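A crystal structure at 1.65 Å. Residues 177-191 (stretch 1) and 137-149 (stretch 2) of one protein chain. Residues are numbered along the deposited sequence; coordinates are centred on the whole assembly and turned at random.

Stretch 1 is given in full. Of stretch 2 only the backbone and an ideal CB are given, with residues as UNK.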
# COMPACT_ATOMS: atom_id res chain seq x y z
N GLY A 177 17.52 -23.94 -0.20
CA GLY A 177 17.25 -24.97 0.82
C GLY A 177 16.47 -24.49 2.03
O GLY A 177 16.67 -24.98 3.15
N LEU A 178 15.59 -23.52 1.80
CA LEU A 178 14.78 -22.92 2.87
C LEU A 178 13.44 -23.62 3.08
O LEU A 178 12.81 -23.46 4.12
CB LEU A 178 14.56 -21.43 2.61
CG LEU A 178 15.76 -20.52 2.28
CD1 LEU A 178 15.25 -19.10 2.10
CD2 LEU A 178 16.85 -20.56 3.34
N ILE A 179 13.02 -24.40 2.08
CA ILE A 179 11.73 -25.09 2.07
C ILE A 179 11.81 -26.28 1.08
O ILE A 179 12.45 -26.15 0.03
CB ILE A 179 10.56 -24.11 1.72
CG1 ILE A 179 9.17 -24.74 1.98
CG2 ILE A 179 10.69 -23.53 0.31
CD1 ILE A 179 8.03 -23.75 2.07
N PRO A 180 11.20 -27.44 1.43
CA PRO A 180 11.09 -28.51 0.43
C PRO A 180 10.29 -28.03 -0.78
O PRO A 180 9.34 -27.25 -0.62
CB PRO A 180 10.32 -29.61 1.17
CG PRO A 180 10.67 -29.40 2.60
CD PRO A 180 10.77 -27.91 2.77
N LYS A 181 10.69 -28.47 -1.97
CA LYS A 181 10.08 -27.99 -3.22
C LYS A 181 8.60 -28.34 -3.37
O LYS A 181 7.83 -27.53 -3.90
CB LYS A 181 10.91 -28.41 -4.43
CG LYS A 181 12.18 -27.58 -4.58
CD LYS A 181 13.06 -28.02 -5.74
CE LYS A 181 14.40 -27.31 -5.65
NZ LYS A 181 15.42 -27.89 -6.56
N GLU A 182 8.19 -29.52 -2.91
CA GLU A 182 6.77 -29.91 -2.93
C GLU A 182 5.93 -29.06 -1.97
O GLU A 182 4.81 -28.67 -2.30
CB GLU A 182 6.58 -31.40 -2.66
CG GLU A 182 7.01 -32.30 -3.81
CD GLU A 182 6.17 -32.12 -5.06
OE1 GLU A 182 5.03 -32.62 -5.09
OE2 GLU A 182 6.67 -31.47 -6.01
N LYS A 183 6.51 -28.78 -0.80
CA LYS A 183 5.91 -27.89 0.19
C LYS A 183 5.86 -26.45 -0.34
O LYS A 183 4.91 -25.71 -0.07
CB LYS A 183 6.69 -27.95 1.51
CG LYS A 183 5.85 -27.67 2.74
CD LYS A 183 6.64 -27.85 4.02
CE LYS A 183 5.74 -27.64 5.23
NZ LYS A 183 6.50 -27.59 6.51
N GLY A 184 6.88 -26.08 -1.12
CA GLY A 184 6.94 -24.79 -1.82
C GLY A 184 5.82 -24.62 -2.83
O GLY A 184 5.25 -23.53 -2.95
N LYS A 185 5.49 -25.70 -3.54
CA LYS A 185 4.41 -25.71 -4.55
C LYS A 185 3.04 -25.52 -3.92
O LYS A 185 2.21 -24.77 -4.44
CB LYS A 185 4.45 -26.99 -5.38
CG LYS A 185 5.56 -27.02 -6.42
CD LYS A 185 5.67 -28.37 -7.10
CE LYS A 185 7.00 -28.53 -7.84
NZ LYS A 185 7.18 -27.57 -8.97
N GLN A 186 2.81 -26.18 -2.78
CA GLN A 186 1.59 -26.03 -2.00
C GLN A 186 1.47 -24.61 -1.44
O GLN A 186 0.38 -24.03 -1.44
CB GLN A 186 1.52 -27.07 -0.87
CG GLN A 186 1.47 -28.52 -1.34
CD GLN A 186 0.25 -28.85 -2.18
OE1 GLN A 186 -0.89 -28.59 -1.78
NE2 GLN A 186 0.48 -29.43 -3.35
N LEU A 187 2.60 -24.06 -0.99
CA LEU A 187 2.65 -22.68 -0.50
C LEU A 187 2.33 -21.66 -1.61
O LEU A 187 1.57 -20.71 -1.37
CB LEU A 187 4.01 -22.38 0.14
CG LEU A 187 4.30 -20.95 0.60
CD1 LEU A 187 3.35 -20.50 1.70
CD2 LEU A 187 5.74 -20.86 1.06
N LEU A 188 2.91 -21.87 -2.79
CA LEU A 188 2.65 -21.00 -3.95
C LEU A 188 1.17 -20.95 -4.35
O LEU A 188 0.64 -19.87 -4.63
CB LEU A 188 3.54 -21.38 -5.14
CG LEU A 188 3.43 -20.57 -6.44
CD1 LEU A 188 3.60 -19.07 -6.21
CD2 LEU A 188 4.44 -21.08 -7.45
N ASP A 189 0.52 -22.11 -4.38
CA ASP A 189 -0.92 -22.20 -4.64
C ASP A 189 -1.73 -21.38 -3.64
O ASP A 189 -2.64 -20.64 -4.03
CB ASP A 189 -1.39 -23.66 -4.64
CG ASP A 189 -0.95 -24.43 -5.88
OD1 ASP A 189 -0.73 -23.82 -6.95
OD2 ASP A 189 -0.83 -25.67 -5.78
N PHE A 190 -1.37 -21.49 -2.36
CA PHE A 190 -2.00 -20.71 -1.29
C PHE A 190 -1.81 -19.21 -1.50
O PHE A 190 -2.76 -18.45 -1.35
CB PHE A 190 -1.48 -21.12 0.10
CG PHE A 190 -2.05 -20.29 1.22
CD1 PHE A 190 -3.30 -20.59 1.76
CD2 PHE A 190 -1.34 -19.21 1.75
CE1 PHE A 190 -3.83 -19.83 2.79
CE2 PHE A 190 -1.87 -18.44 2.78
CZ PHE A 190 -3.12 -18.76 3.31
N CYS A 191 -0.58 -18.80 -1.82
CA CYS A 191 -0.25 -17.39 -2.02
C CYS A 191 -0.98 -16.78 -3.22
O CYS A 191 -1.35 -15.61 -3.19
CB CYS A 191 1.26 -17.21 -2.18
SG CYS A 191 2.22 -17.47 -0.67
N UNK A 137 -0.56 -16.09 7.36
CA UNK A 137 -1.73 -16.92 7.05
C UNK A 137 -1.34 -18.34 6.63
O UNK A 137 -1.99 -19.31 7.04
CB UNK A 137 -2.55 -16.26 5.94
N UNK A 138 -0.27 -18.46 5.85
CA UNK A 138 0.28 -19.77 5.45
C UNK A 138 0.75 -20.60 6.64
O UNK A 138 0.51 -21.81 6.68
CB UNK A 138 1.45 -19.57 4.48
N UNK A 139 1.41 -19.94 7.60
CA UNK A 139 1.82 -20.55 8.87
C UNK A 139 0.62 -21.05 9.67
O UNK A 139 0.68 -22.13 10.27
CB UNK A 139 2.62 -19.55 9.71
N UNK A 140 -0.47 -20.27 9.66
CA UNK A 140 -1.72 -20.63 10.34
C UNK A 140 -2.43 -21.83 9.70
O UNK A 140 -3.06 -22.63 10.40
CB UNK A 140 -2.66 -19.43 10.35
N UNK A 141 -2.32 -21.95 8.38
CA UNK A 141 -2.91 -23.06 7.62
C UNK A 141 -2.02 -24.32 7.69
O UNK A 141 -2.41 -25.40 7.23
CB UNK A 141 -3.12 -22.65 6.16
N UNK A 142 -0.84 -24.17 8.30
CA UNK A 142 0.11 -25.27 8.47
C UNK A 142 0.88 -25.61 7.21
O UNK A 142 1.32 -26.74 7.03
CB UNK A 142 -0.63 -26.52 8.96
N UNK A 143 1.03 -24.62 6.33
CA UNK A 143 1.73 -24.82 5.06
C UNK A 143 3.22 -24.53 5.16
O UNK A 143 3.99 -24.94 4.29
CB UNK A 143 1.11 -23.93 3.98
N UNK A 144 3.62 -23.80 6.21
CA UNK A 144 5.03 -23.62 6.58
C UNK A 144 5.24 -23.84 8.08
O UNK A 144 4.32 -23.63 8.89
CB UNK A 144 5.51 -22.22 6.18
N UNK A 145 6.45 -24.27 8.44
CA UNK A 145 6.91 -24.25 9.83
C UNK A 145 7.34 -22.83 10.18
O UNK A 145 7.46 -21.97 9.30
CB UNK A 145 8.06 -25.24 10.05
N UNK A 146 7.60 -22.59 11.47
CA UNK A 146 8.09 -21.29 11.92
C UNK A 146 9.47 -20.97 11.32
O UNK A 146 9.71 -19.83 10.91
CB UNK A 146 8.16 -21.26 13.45
N UNK A 147 10.34 -21.98 11.24
CA UNK A 147 11.67 -21.85 10.62
C UNK A 147 11.55 -21.44 9.15
O UNK A 147 12.27 -20.55 8.69
CB UNK A 147 12.44 -23.16 10.73
N UNK A 148 10.64 -22.10 8.42
CA UNK A 148 10.37 -21.83 7.00
C UNK A 148 9.77 -20.44 6.79
O UNK A 148 10.17 -19.73 5.87
CB UNK A 148 9.42 -22.89 6.43
N UNK A 149 8.81 -20.08 7.63
CA UNK A 149 8.23 -18.73 7.65
C UNK A 149 9.31 -17.68 7.81
O UNK A 149 9.40 -16.75 6.99
CB UNK A 149 7.20 -18.60 8.78

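Position 137 lies in a helix. Its CA-to-CB bond points toward stretch 1, and the ideal CB of 137 is already 3.7 Å from Phe190 CZ. A small side chain suits. It is Ala137, whose CB meets the edge of the Phe190 ring.

Position 138 also points toward stretch 1. The ideal CB of 138 is 3.5 Å from Leu187 CD1, which is tight, and 3.9 Å from Phe190 CE2. Alanine, serine or glycine could be considered; the apolar neighbours favour alanine. It is Ala138, packed against both side chains.

Position 139 points away and 140 sideways, both clear of stretch 1. Many residues would do. They are Leu139 and Asp140.

Position 141 points toward stretch 1, the ideal CB of 141 being 4.4 Å from Phe190 CE1. A modest side chain, apolar or hydroxyl-bearing, would fit. It is Thr141. Thr141 OG1 lies 3.6 Å from Phe190 CE1 and donates a hydrogen bond to Ala137 O at 2.7 Å.

Position 142 has phi 77° and points away. Positive phi favours glycine, with asparagine a possible alternative. It is Gly142, in a Schellman motif that closes the helix.

Position 143 points sideways, beside Gln186, Leu187 and Phe190. A long apolar side chain could turn back over them; leucine, methionine or isoleucine are candidates. It is Leu143. Leu143 CD1 comes 3.6 Å from Phe190 CG, and Leu143 CD2 reaches 4.3 Å from Gln186 CB. A water bridges the backbones, donating to Leu143 O and Lys183 O.

Position 144 is extended and sideways. The ideal CB of 144 is 5.1 Å from Ile179 CD1 and 5.3 Å from Leu187 CD1. A branched apolar residue suits: valine or isoleucine. It is Val144. Val144 CG1 packs 3.9 Å from Ile179 CD1 and 3.8 Å from Leu187 CD2.

Position 145 directly precedes a helix and points sideways. The ideal CB of 145 is 4.5 Å from Lys183 NZ, so a small polar side chain suits. Serine, threonine, aspartate or asparagine could cap the helix. It is Ser145; Ser145 OG accepts from the backbone N of residue 148 at 3.0 Å.

Positions 146 and 147 are clear of stretch 1, which sets no preference. They are Glu146 and Lys147.

Position 148 points sideways, its ideal CB 4.1 Å from Leu178 O. The Lys183 ammonium lies within reach of a longer side chain, so glutamate is attractive; glutamine could also accept. It is Glu148. Glu148 OE1 forms a 2.8 Å salt bridge with Lys183 NZ and accepts from Ser145 N, also at 2.8 Å. A water links Glu148 OE2 to Lys183 NZ.

Position 149 points away, unconstrained by stretch 1. It is His149.

Stretch 2 (137-149) AALDTGLVSEKEH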
# COMPACT_ATOMS: atom_id res chain seq x y z
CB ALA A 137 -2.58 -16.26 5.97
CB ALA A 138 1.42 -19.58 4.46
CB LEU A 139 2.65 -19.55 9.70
CG LEU A 139 3.21 -19.93 11.08
CD1 LEU A 139 4.35 -20.93 10.99
CD2 LEU A 139 3.66 -18.68 11.82
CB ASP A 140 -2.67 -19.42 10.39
CG ASP A 140 -2.12 -18.27 11.24
OD1 ASP A 140 -1.21 -18.49 12.08
OD2 ASP A 140 -2.62 -17.14 11.07
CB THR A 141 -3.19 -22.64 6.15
OG1 THR A 141 -3.65 -21.28 6.11
CG2 THR A 141 -4.25 -23.53 5.50
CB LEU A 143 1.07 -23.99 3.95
CG LEU A 143 -0.36 -24.41 3.59
CD1 LEU A 143 -1.10 -23.26 2.93
CD2 LEU A 143 -0.41 -25.65 2.71
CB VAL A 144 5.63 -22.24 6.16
CG1 VAL A 144 5.67 -22.08 4.64
CG2 VAL A 144 4.88 -21.07 6.80
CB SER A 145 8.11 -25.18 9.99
OG SER A 145 9.25 -24.63 9.36
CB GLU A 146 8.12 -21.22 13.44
CG GLU A 146 7.58 -19.91 13.98
CD GLU A 146 7.07 -20.02 15.41
OE1 GLU A 146 5.92 -19.61 15.67
OE2 GLU A 146 7.83 -20.51 16.28
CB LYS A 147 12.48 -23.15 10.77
CG LYS A 147 13.95 -23.03 10.37
CD LYS A 147 14.67 -24.37 10.52
CE LYS A 147 16.05 -24.36 9.87
NZ LYS A 147 17.09 -23.70 10.71
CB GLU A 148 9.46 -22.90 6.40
CG GLU A 148 10.17 -24.23 6.15
CD GLU A 148 9.23 -25.42 6.04
OE1 GLU A 148 8.02 -25.29 6.35
OE2 GLU A 148 9.70 -26.49 5.63
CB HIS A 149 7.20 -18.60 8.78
CG HIS A 149 6.74 -17.19 9.02
ND1 HIS A 149 7.43 -16.32 9.84
CD2 HIS A 149 5.68 -16.51 8.54
CE1 HIS A 149 6.80 -15.15 9.85
NE2 HIS A 149 5.74 -15.24 9.08
O HOH W 1 3.86 -26.74 7.96
O HOH W 2 3.02 -25.94 2.03
O HOH W 3 9.14 -29.18 5.94
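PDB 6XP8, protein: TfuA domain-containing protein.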